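Local coordinates for protein diol-dehydratase (PDB 5I2A) that probably dehydrates 1,2-propanediol as a B12-independent enzyme of the glycyl radical family, at residues R106-F111 with A333-F338; G337-S342 with T823-S828; K328-A333 with Y341-N346. All coordinates share one frame; numbering follows the deposited sequence.

In the fold
The loop that links helix 332-335 to strand 346-350 takes part in all three contacts, whose centres lie 7 to 9 Å apart. Contact 1 is the most open: helix 332-335 and the loop 106-111 meet through small apolar groups, with two waters bridging polar atoms. Contact 2 is buried, and sets the middle of the linking loop against 823-828, a C-terminal segment, by methyl packing and one bridging water. Contact 3, also buried and the nearest to the centre of the chain, adds a direct arginine-to-carbonyl hydrogen bond. D109 joins contacts 1 and 2 through the backbone nitrogens of G340 and Y341, while R106 joins contacts 1 and 3 through R330 O.

Contact 1: residues R106-F111 with A333-F338; sequences RSADPF and ASAEGF
The short helix 332-335 meets the loop 106-111 where the methyl of A335 lies over one face of the R106 guanidinium, its CB 3.9 Å from R106 NH2. Beside it the A108 CB methyl stands 4.3 Å from A335 CB and 4.2 Å from E336 CG. R106 CG sits between the backbone N and the carbonyl carbon (chi1 67°), and the chain, extended from there to NE, brings the guanidinium to D109 O. R106 NE and NH2, side-on, both donate to that oxygen, D109 O, at 3.1 and 3.0 Å, from the same face of the carbonyl plane. NH1 turns to other partners, a salt bridge with E99 and a hydrogen bond with R330 O, tying the loop to the helix start within the pyruvate formate lyase-like region. An alanine in place of R106 would probably leave D109 O and R330 O without these donors, E99 without its charged mate, and A335 CB without the guanidinium packed over it. Across the contact one water donates to E336 OE2 and pairs with S107 OG; a second donates to D109 OD2 (2.8 Å) and F338 O (2.9 Å). The D109 carboxylate also accepts from G340 N and Y341 N.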
loop_
_atom_site.group_PDB
_atom_site.type_symbol
_atom_site.label_atom_id
_atom_site.label_comp_id
_atom_site.label_asym_id
_atom_site.label_seq_id
_atom_site.Cartn_x
_atom_site.Cartn_y
_atom_site.Cartn_z
ATOM N N ARG A 106 -37.640 -10.727 4.813
ATOM C CA ARG A 106 -37.105 -10.263 6.086
ATOM C C ARG A 106 -37.859 -9.020 6.552
ATOM O O ARG A 106 -38.481 -8.324 5.758
ATOM C CB ARG A 106 -35.597 -9.977 5.986
ATOM C CG ARG A 106 -35.229 -8.794 5.095
ATOM C CD ARG A 106 -33.708 -8.642 4.946
ATOM N NE ARG A 106 -33.354 -7.350 4.372
ATOM C CZ ARG A 106 -32.111 -6.927 4.191
ATOM N NH1 ARG A 106 -31.087 -7.710 4.530
ATOM N NH2 ARG A 106 -31.892 -5.719 3.679
ATOM N N SER A 107 -37.787 -8.742 7.845
ATOM C CA SER A 107 -38.607 -7.705 8.454
ATOM C C SER A 107 -38.140 -6.273 8.142
ATOM O O SER A 107 -38.949 -5.346 8.154
ATOM C CB SER A 107 -38.650 -7.909 9.963
ATOM O OG SER A 107 -37.356 -7.781 10.509
ATOM N N ALA A 108 -36.850 -6.082 7.876
ATOM C CA ALA A 108 -36.374 -4.741 7.511
ATOM C C ALA A 108 -35.843 -4.685 6.085
ATOM O O ALA A 108 -34.986 -5.480 5.713
ATOM C CB ALA A 108 -35.307 -4.278 8.485
ATOM N N ASP A 109 -36.360 -3.743 5.298
ATOM C CA ASP A 109 -35.906 -3.511 3.927
ATOM C C ASP A 109 -35.740 -4.817 3.115
ATOM O O ASP A 109 -34.635 -5.142 2.691
ATOM C CB ASP A 109 -34.569 -2.730 3.922
ATOM C CG ASP A 109 -34.721 -1.252 4.365
ATOM O OD1 ASP A 109 -35.724 -0.895 5.024
ATOM O OD2 ASP A 109 -33.809 -0.445 4.069
ATOM N N PRO A 110 -36.840 -5.556 2.889
ATOM C CA PRO A 110 -36.728 -6.780 2.085
ATOM C C PRO A 110 -36.398 -6.491 0.616
ATOM O O PRO A 110 -36.723 -5.419 0.107
ATOM C CB PRO A 110 -38.117 -7.422 2.218
ATOM C CG PRO A 110 -39.061 -6.219 2.467
ATOM C CD PRO A 110 -38.226 -5.300 3.340
ATOM N N PHE A 111 -35.737 -7.441 -0.040
ATOM C CA PHE A 111 -35.418 -7.366 -1.466
ATOM C C PHE A 111 -35.761 -8.693 -2.146
ATOM O O PHE A 111 -35.466 -9.755 -1.600
ATOM C CB PHE A 111 -33.928 -7.082 -1.706
ATOM C CG PHE A 111 -33.514 -5.651 -1.518
ATOM C CD1 PHE A 111 -33.288 -5.137 -0.251
ATOM C CD2 PHE A 111 -33.294 -4.838 -2.614
ATOM C CE1 PHE A 111 -32.870 -3.820 -0.073
ATOM C CE2 PHE A 111 -32.892 -3.513 -2.444
ATOM C CZ PHE A 111 -32.678 -3.008 -1.164
ATOM N N ALA A 333 -29.062 -7.327 9.991
ATOM C CA ALA A 333 -28.723 -6.626 11.222
ATOM C C ALA A 333 -28.386 -5.157 10.929
ATOM O O ALA A 333 -28.919 -4.260 11.577
ATOM C CB ALA A 333 -27.554 -7.326 11.948
ATOM N N SER A 334 -27.529 -4.917 9.943
ATOM C CA SER A 334 -27.215 -3.544 9.535
ATOM C C SER A 334 -28.468 -2.762 9.109
ATOM O O SER A 334 -28.634 -1.609 9.483
ATOM C CB SER A 334 -26.196 -3.528 8.397
ATOM O OG SER A 334 -24.928 -3.970 8.837
ATOM N N ALA A 335 -29.354 -3.417 8.360
ATOM C CA ALA A 335 -30.536 -2.772 7.796
ATOM C C ALA A 335 -31.445 -2.184 8.861
ATOM O O ALA A 335 -32.119 -1.187 8.630
ATOM C CB ALA A 335 -31.306 -3.751 6.948
ATOM N N GLU A 336 -31.442 -2.791 10.039
ATOM C CA GLU A 336 -32.247 -2.295 11.139
ATOM C C GLU A 336 -31.774 -0.936 11.624
ATOM O O GLU A 336 -32.549 -0.187 12.204
ATOM C CB GLU A 336 -32.243 -3.288 12.289
ATOM C CG GLU A 336 -32.938 -4.574 11.915
ATOM C CD GLU A 336 -33.283 -5.393 13.116
ATOM O OE1 GLU A 336 -32.494 -5.376 14.084
ATOM O OE2 GLU A 336 -34.348 -6.038 13.095
ATOM N N GLY A 337 -30.507 -0.618 11.372
ATOM C CA GLY A 337 -29.978 0.682 11.747
ATOM C C GLY A 337 -30.086 1.724 10.649
ATOM O O GLY A 337 -29.847 2.904 10.891
ATOM N N PHE A 338 -30.425 1.281 9.439
ATOM C CA PHE A 338 -30.595 2.175 8.298
ATOM C C PHE A 338 -31.934 1.870 7.594
ATOM O O PHE A 338 -31.977 1.704 6.385
ATOM C CB PHE A 338 -29.447 2.024 7.281
ATOM C CG PHE A 338 -28.063 2.341 7.816
ATOM C CD1 PHE A 338 -27.602 3.642 7.866
ATOM C CD2 PHE A 338 -27.209 1.318 8.218
ATOM C CE1 PHE A 338 -26.305 3.930 8.322
ATOM C CE2 PHE A 338 -25.922 1.593 8.677
ATOM C CZ PHE A 338 -25.470 2.900 8.727
HETATM O O HOH W 1 -36.691 -5.631 11.899
HETATM O O HOH W 2 -31.259 -0.764 5.049
#

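Contact 2: residues G337-S342 with T823-S828; sequences GFAGYS and TTLSKS
The backbones of 337-342 and 823-828, neither of them strand, come closest at G340 and L825, whose CA atoms lie 5.9 Å apart. The approach is filled by one leucine branch: L825 CD2 sits 3.7 Å from G340 CA and 4.4 Å from the CB of A339. G340 has a positive phi of 110° with psi 14°, and a CB built on it would fall only 3.3 Å from L825 CD2 and press on the carbonyl oxygen of A339, so both the local backbone and the packing are evidence against a larger residue. One residue on, T824 CB meets the Y341 ring at its edge, near the ring plane, 4.2 Å from Y341 CE2. The segment 823-828 follows strand 819-821, close behind G817, the predicted glycyl radical site, which carries no such modification in this structure, and leads into helix 827-835 with S826 at the N-cap position; the contact thus joins the C-terminal glycine-radical region to the loop before strand 346-350. Y818, next to that glycine, hydrogen-bonds through its OH to A339 O. The polar link between the two segments is a water that donates to G340 O (2.9 Å) and to T824 OG1 (3.0 Å). T824 OG1 also hydrogen-bonds to L821 O. Chi1 of 67° puts this oxygen between the backbone N and the carbonyl carbon, where T824 OG1 comes 4.1 Å from G340 CA. The Y341 hydroxyl reaches P110 O, and R83 makes a cation-pi contact with its ring.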
loop_
_atom_site.group_PDB
_atom_site.type_symbol
_atom_site.label_atom_id
_atom_site.label_comp_id
_atom_site.label_asym_id
_atom_site.label_seq_id
_atom_site.Cartn_x
_atom_site.Cartn_y
_atom_site.Cartn_z
ATOM N N GLY A 337 -30.507 -0.618 11.372
ATOM C CA GLY A 337 -29.978 0.682 11.747
ATOM C C GLY A 337 -30.086 1.724 10.649
ATOM O O GLY A 337 -29.847 2.904 10.891
ATOM N N PHE A 338 -30.425 1.281 9.439
ATOM C CA PHE A 338 -30.595 2.175 8.298
ATOM C C PHE A 338 -31.934 1.870 7.594
ATOM O O PHE A 338 -31.977 1.704 6.385
ATOM C CB PHE A 338 -29.447 2.024 7.281
ATOM C CG PHE A 338 -28.063 2.341 7.816
ATOM C CD1 PHE A 338 -27.602 3.642 7.866
ATOM C CD2 PHE A 338 -27.209 1.318 8.218
ATOM C CE1 PHE A 338 -26.305 3.930 8.322
ATOM C CE2 PHE A 338 -25.922 1.593 8.677
ATOM C CZ PHE A 338 -25.470 2.900 8.727
ATOM N N ALA A 339 -33.013 1.777 8.351
ATOM C CA ALA A 339 -34.248 1.181 7.822
ATOM C C ALA A 339 -35.024 2.169 6.959
ATOM O O ALA A 339 -35.028 3.355 7.241
ATOM C CB ALA A 339 -35.117 0.687 8.957
ATOM N N GLY A 340 -35.686 1.672 5.919
ATOM C CA GLY A 340 -36.541 2.516 5.092
ATOM C C GLY A 340 -35.989 2.754 3.694
ATOM O O GLY A 340 -36.451 3.632 2.992
ATOM N N TYR A 341 -34.992 1.966 3.306
ATOM C CA TYR A 341 -34.391 2.045 1.971
ATOM C C TYR A 341 -33.710 3.385 1.647
ATOM O O TYR A 341 -33.487 3.679 0.486
ATOM C CB TYR A 341 -35.441 1.771 0.887
ATOM C CG TYR A 341 -36.122 0.418 0.958
ATOM C CD1 TYR A 341 -35.442 -0.739 0.631
ATOM C CD2 TYR A 341 -37.462 0.315 1.315
ATOM C CE1 TYR A 341 -36.064 -1.977 0.670
ATOM C CE2 TYR A 341 -38.106 -0.917 1.347
ATOM C CZ TYR A 341 -37.402 -2.059 1.021
ATOM O OH TYR A 341 -38.026 -3.273 1.062
ATOM N N SER A 342 -33.398 4.200 2.652
ATOM C CA SER A 342 -32.777 5.491 2.388
ATOM C C SER A 342 -31.331 5.352 1.886
ATOM O O SER A 342 -30.616 4.399 2.232
ATOM C CB SER A 342 -32.790 6.383 3.640
ATOM O OG SER A 342 -32.413 7.708 3.284
ATOM N N THR A 823 -45.144 2.486 6.226
ATOM C CA THR A 823 -45.493 1.079 6.114
ATOM C C THR A 823 -44.348 0.255 5.511
ATOM O O THR A 823 -44.510 -0.933 5.314
ATOM C CB THR A 823 -46.785 0.839 5.275
ATOM O OG1 THR A 823 -46.599 1.290 3.931
ATOM C CG2 THR A 823 -47.981 1.565 5.890
ATOM N N THR A 824 -43.200 0.869 5.216
ATOM C CA THR A 824 -42.019 0.071 4.855
ATOM C C THR A 824 -41.129 -0.156 6.074
ATOM O O THR A 824 -40.085 -0.785 5.976
ATOM C CB THR A 824 -41.153 0.717 3.738
ATOM O OG1 THR A 824 -40.543 1.923 4.220
ATOM C CG2 THR A 824 -41.984 1.014 2.499
ATOM N N LEU A 825 -41.534 0.377 7.215
ATOM C CA LEU A 825 -40.771 0.207 8.441
ATOM C C LEU A 825 -41.311 -0.965 9.258
ATOM O O LEU A 825 -42.514 -1.244 9.229
ATOM C CB LEU A 825 -40.812 1.488 9.274
ATOM C CG LEU A 825 -40.360 2.759 8.552
ATOM C CD1 LEU A 825 -40.360 3.941 9.503
ATOM C CD2 LEU A 825 -38.966 2.577 7.918
ATOM N N SER A 826 -40.426 -1.631 9.998
ATOM C CA SER A 826 -40.809 -2.766 10.831
ATOM C C SER A 826 -41.626 -2.300 12.022
ATOM O O SER A 826 -41.580 -1.127 12.397
ATOM C CB SER A 826 -39.575 -3.521 11.334
ATOM O OG SER A 826 -38.937 -2.783 12.363
ATOM N N LYS A 827 -42.350 -3.231 12.638
ATOM C CA LYS A 827 -43.172 -2.899 13.795
ATOM C C LYS A 827 -42.371 -2.252 14.929
ATOM O O LYS A 827 -42.831 -1.293 15.554
ATOM C CB LYS A 827 -43.881 -4.146 14.330
ATOM C CG LYS A 827 -44.715 -3.836 15.553
ATOM C CD LYS A 827 -45.409 -5.061 16.125
ATOM C CE LYS A 827 -45.936 -4.755 17.528
ATOM N NZ LYS A 827 -46.715 -3.472 17.550
ATOM N N SER A 828 -41.184 -2.776 15.211
ATOM C CA SER A 828 -40.407 -2.231 16.320
ATOM C C SER A 828 -39.987 -0.771 16.049
ATOM O O SER A 828 -39.980 0.060 16.955
ATOM C CB SER A 828 -39.186 -3.114 16.615
ATOM O OG SER A 828 -38.304 -3.165 15.510
HETATM O O HOH W 3 -39.262 4.054 2.624
#

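Contact 3: residues K328-A333 with Y341-N346; sequences KCRDAA and YSLFQN
K328 lays its CB against the CD2 methyl of L343, 3.7 Å away, and its next carbon, CG, lies over the centre of one face of the R330 guanidinium, 4.3 Å above the plane. CG is anti to the backbone N (chi1 175°), and from there the chain runs extended, carrying NZ away from L343 to S281 O and H283 ND1. R330 makes the direct polar bond of the contact: NH2 donates to S342 O at 3.1 Å, with an N-H...O angle of 155°, and meets the oxygen almost on the prolongation of its C=O bond. NH1 of R330 donates to a water 2.9 Å away, which lies 3.0 Å from S342 O and can probably bridge to it, though other acceptors compete for its protons. R330 NH2 is also 3.8 Å from F344 CE2, close to the plane of the phenyl ring and at its edge; with guanidinium and ring planes 72° apart, the two are not stacked in parallel. S342 and F344 are joined by an ST turn, in which F344 N donates to S342 OG at 2.9 Å. The turn lies just ahead of strand 346-350, an outermost strand, within this chain, of a five-stranded sheet, consistent with one half of the ten-stranded barrel of glycyl radical enzymes. The same hydroxyl oxygen, S342 OG, lies 3.6 Å above the F344 ring, over its centre. F338 packs on both the R330 chain and the F344 ring, and a bound 1,2-ethanediol, probably from the crystallisation liquor, lies beside F344.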
loop_
_atom_site.group_PDB
_atom_site.type_symbol
_atom_site.label_atom_id
_atom_site.label_comp_id
_atom_site.label_asym_id
_atom_site.label_seq_id
_atom_site.Cartn_x
_atom_site.Cartn_y
_atom_site.Cartn_z
ATOM N N LYS A 328 -30.047 0.274 -2.064
ATOM C CA LYS A 328 -28.894 -0.425 -1.535
ATOM C C LYS A 328 -29.345 -1.516 -0.577
ATOM O O LYS A 328 -30.105 -1.254 0.346
ATOM C CB LYS A 328 -27.961 0.565 -0.814
ATOM C CG LYS A 328 -26.754 -0.038 -0.094
ATOM C CD LYS A 328 -25.936 1.118 0.560
ATOM C CE LYS A 328 -24.738 0.653 1.415
ATOM N NZ LYS A 328 -23.965 1.865 1.930
ATOM N N CYS A 329 -28.859 -2.735 -0.766
ATOM C CA CYS A 329 -29.237 -3.797 0.163
ATOM C C CYS A 329 -28.153 -3.994 1.211
ATOM O O CYS A 329 -26.997 -4.205 0.877
ATOM C CB CYS A 329 -29.509 -5.117 -0.579
ATOM S SG CYS A 329 -29.943 -6.480 0.539
ATOM N N ARG A 330 -28.539 -3.906 2.477
ATOM C CA ARG A 330 -27.627 -4.108 3.598
ATOM C C ARG A 330 -28.006 -5.401 4.304
ATOM O O ARG A 330 -29.161 -5.797 4.249
ATOM C CB ARG A 330 -27.687 -2.929 4.585
ATOM C CG ARG A 330 -27.490 -1.552 3.941
ATOM C CD ARG A 330 -27.681 -0.397 4.938
ATOM N NE ARG A 330 -27.506 0.893 4.271
ATOM C CZ ARG A 330 -28.460 1.513 3.578
ATOM N NH1 ARG A 330 -29.673 0.961 3.460
ATOM N NH2 ARG A 330 -28.205 2.672 2.986
ATOM N N ASP A 331 -27.053 -6.035 4.988
ATOM C CA ASP A 331 -27.350 -7.253 5.758
ATOM C C ASP A 331 -28.411 -6.941 6.801
ATOM O O ASP A 331 -28.508 -5.809 7.258
ATOM C CB ASP A 331 -26.098 -7.823 6.437
ATOM C CG ASP A 331 -25.585 -6.933 7.562
ATOM O OD1 ASP A 331 -26.007 -7.123 8.715
ATOM O OD2 ASP A 331 -24.766 -6.039 7.290
ATOM N N ALA A 332 -29.177 -7.955 7.184
ATOM C CA ALA A 332 -30.385 -7.754 7.989
ATOM C C ALA A 332 -30.129 -6.977 9.276
ATOM O O ALA A 332 -30.882 -6.064 9.604
ATOM C CB ALA A 332 -31.034 -9.100 8.308
ATOM N N ALA A 333 -29.062 -7.327 9.991
ATOM C CA ALA A 333 -28.723 -6.626 11.222
ATOM C C ALA A 333 -28.386 -5.157 10.929
ATOM O O ALA A 333 -28.919 -4.260 11.577
ATOM C CB ALA A 333 -27.554 -7.326 11.948
ATOM N N TYR A 341 -34.992 1.966 3.306
ATOM C CA TYR A 341 -34.391 2.045 1.971
ATOM C C TYR A 341 -33.710 3.385 1.647
ATOM O O TYR A 341 -33.487 3.679 0.486
ATOM C CB TYR A 341 -35.441 1.771 0.887
ATOM C CG TYR A 341 -36.122 0.418 0.958
ATOM C CD1 TYR A 341 -35.442 -0.739 0.631
ATOM C CD2 TYR A 341 -37.462 0.315 1.315
ATOM C CE1 TYR A 341 -36.064 -1.977 0.670
ATOM C CE2 TYR A 341 -38.106 -0.917 1.347
ATOM C CZ TYR A 341 -37.402 -2.059 1.021
ATOM O OH TYR A 341 -38.026 -3.273 1.062
ATOM N N SER A 342 -33.398 4.200 2.652
ATOM C CA SER A 342 -32.777 5.491 2.388
ATOM C C SER A 342 -31.331 5.352 1.886
ATOM O O SER A 342 -30.616 4.399 2.232
ATOM C CB SER A 342 -32.790 6.383 3.640
ATOM O OG SER A 342 -32.413 7.708 3.284
ATOM N N LEU A 343 -30.926 6.318 1.071
ATOM C CA LEU A 343 -29.535 6.516 0.683
ATOM C C LEU A 343 -29.011 7.830 1.280
ATOM O O LEU A 343 -27.887 8.244 0.988
ATOM C CB LEU A 343 -29.397 6.515 -0.851
ATOM C CG LEU A 343 -29.583 5.128 -1.487
ATOM C CD1 LEU A 343 -29.478 5.186 -3.014
ATOM C CD2 LEU A 343 -28.549 4.179 -0.926
ATOM N N PHE A 344 -29.854 8.476 2.092
ATOM C CA PHE A 344 -29.486 9.681 2.835
ATOM C C PHE A 344 -28.841 10.734 1.932
ATOM O O PHE A 344 -27.762 11.245 2.222
ATOM C CB PHE A 344 -28.545 9.301 3.994
ATOM C CG PHE A 344 -29.039 8.113 4.777
ATOM C CD1 PHE A 344 -29.928 8.282 5.827
ATOM C CD2 PHE A 344 -28.678 6.819 4.404
ATOM C CE1 PHE A 344 -30.422 7.177 6.523
ATOM C CE2 PHE A 344 -29.172 5.710 5.097
ATOM C CZ PHE A 344 -30.028 5.888 6.160
ATOM N N GLN A 345 -29.502 11.015 0.818
ATOM C CA GLN A 345 -28.988 11.940 -0.169
ATOM C C GLN A 345 -29.461 13.333 0.222
ATOM O O GLN A 345 -30.584 13.737 -0.086
ATOM C CB GLN A 345 -29.442 11.547 -1.580
ATOM C CG GLN A 345 -28.946 10.133 -2.010
ATOM C CD GLN A 345 -29.568 9.646 -3.323
ATOM O OE1 GLN A 345 -28.902 9.590 -4.359
ATOM N NE2 GLN A 345 -30.850 9.278 -3.270
ATOM N N ASN A 346 -28.604 14.045 0.944
ATOM C CA ASN A 346 -29.016 15.294 1.544
ATOM C C ASN A 346 -28.833 16.451 0.570
ATOM O O ASN A 346 -27.772 16.616 -0.028
ATOM C CB ASN A 346 -28.248 15.563 2.827
ATOM C CG ASN A 346 -28.941 16.594 3.705
ATOM O OD1 ASN A 346 -29.014 17.771 3.362
ATOM N ND2 ASN A 346 -29.448 16.148 4.843
HETATM O O HOH W 4 -31.160 1.628 1.083
#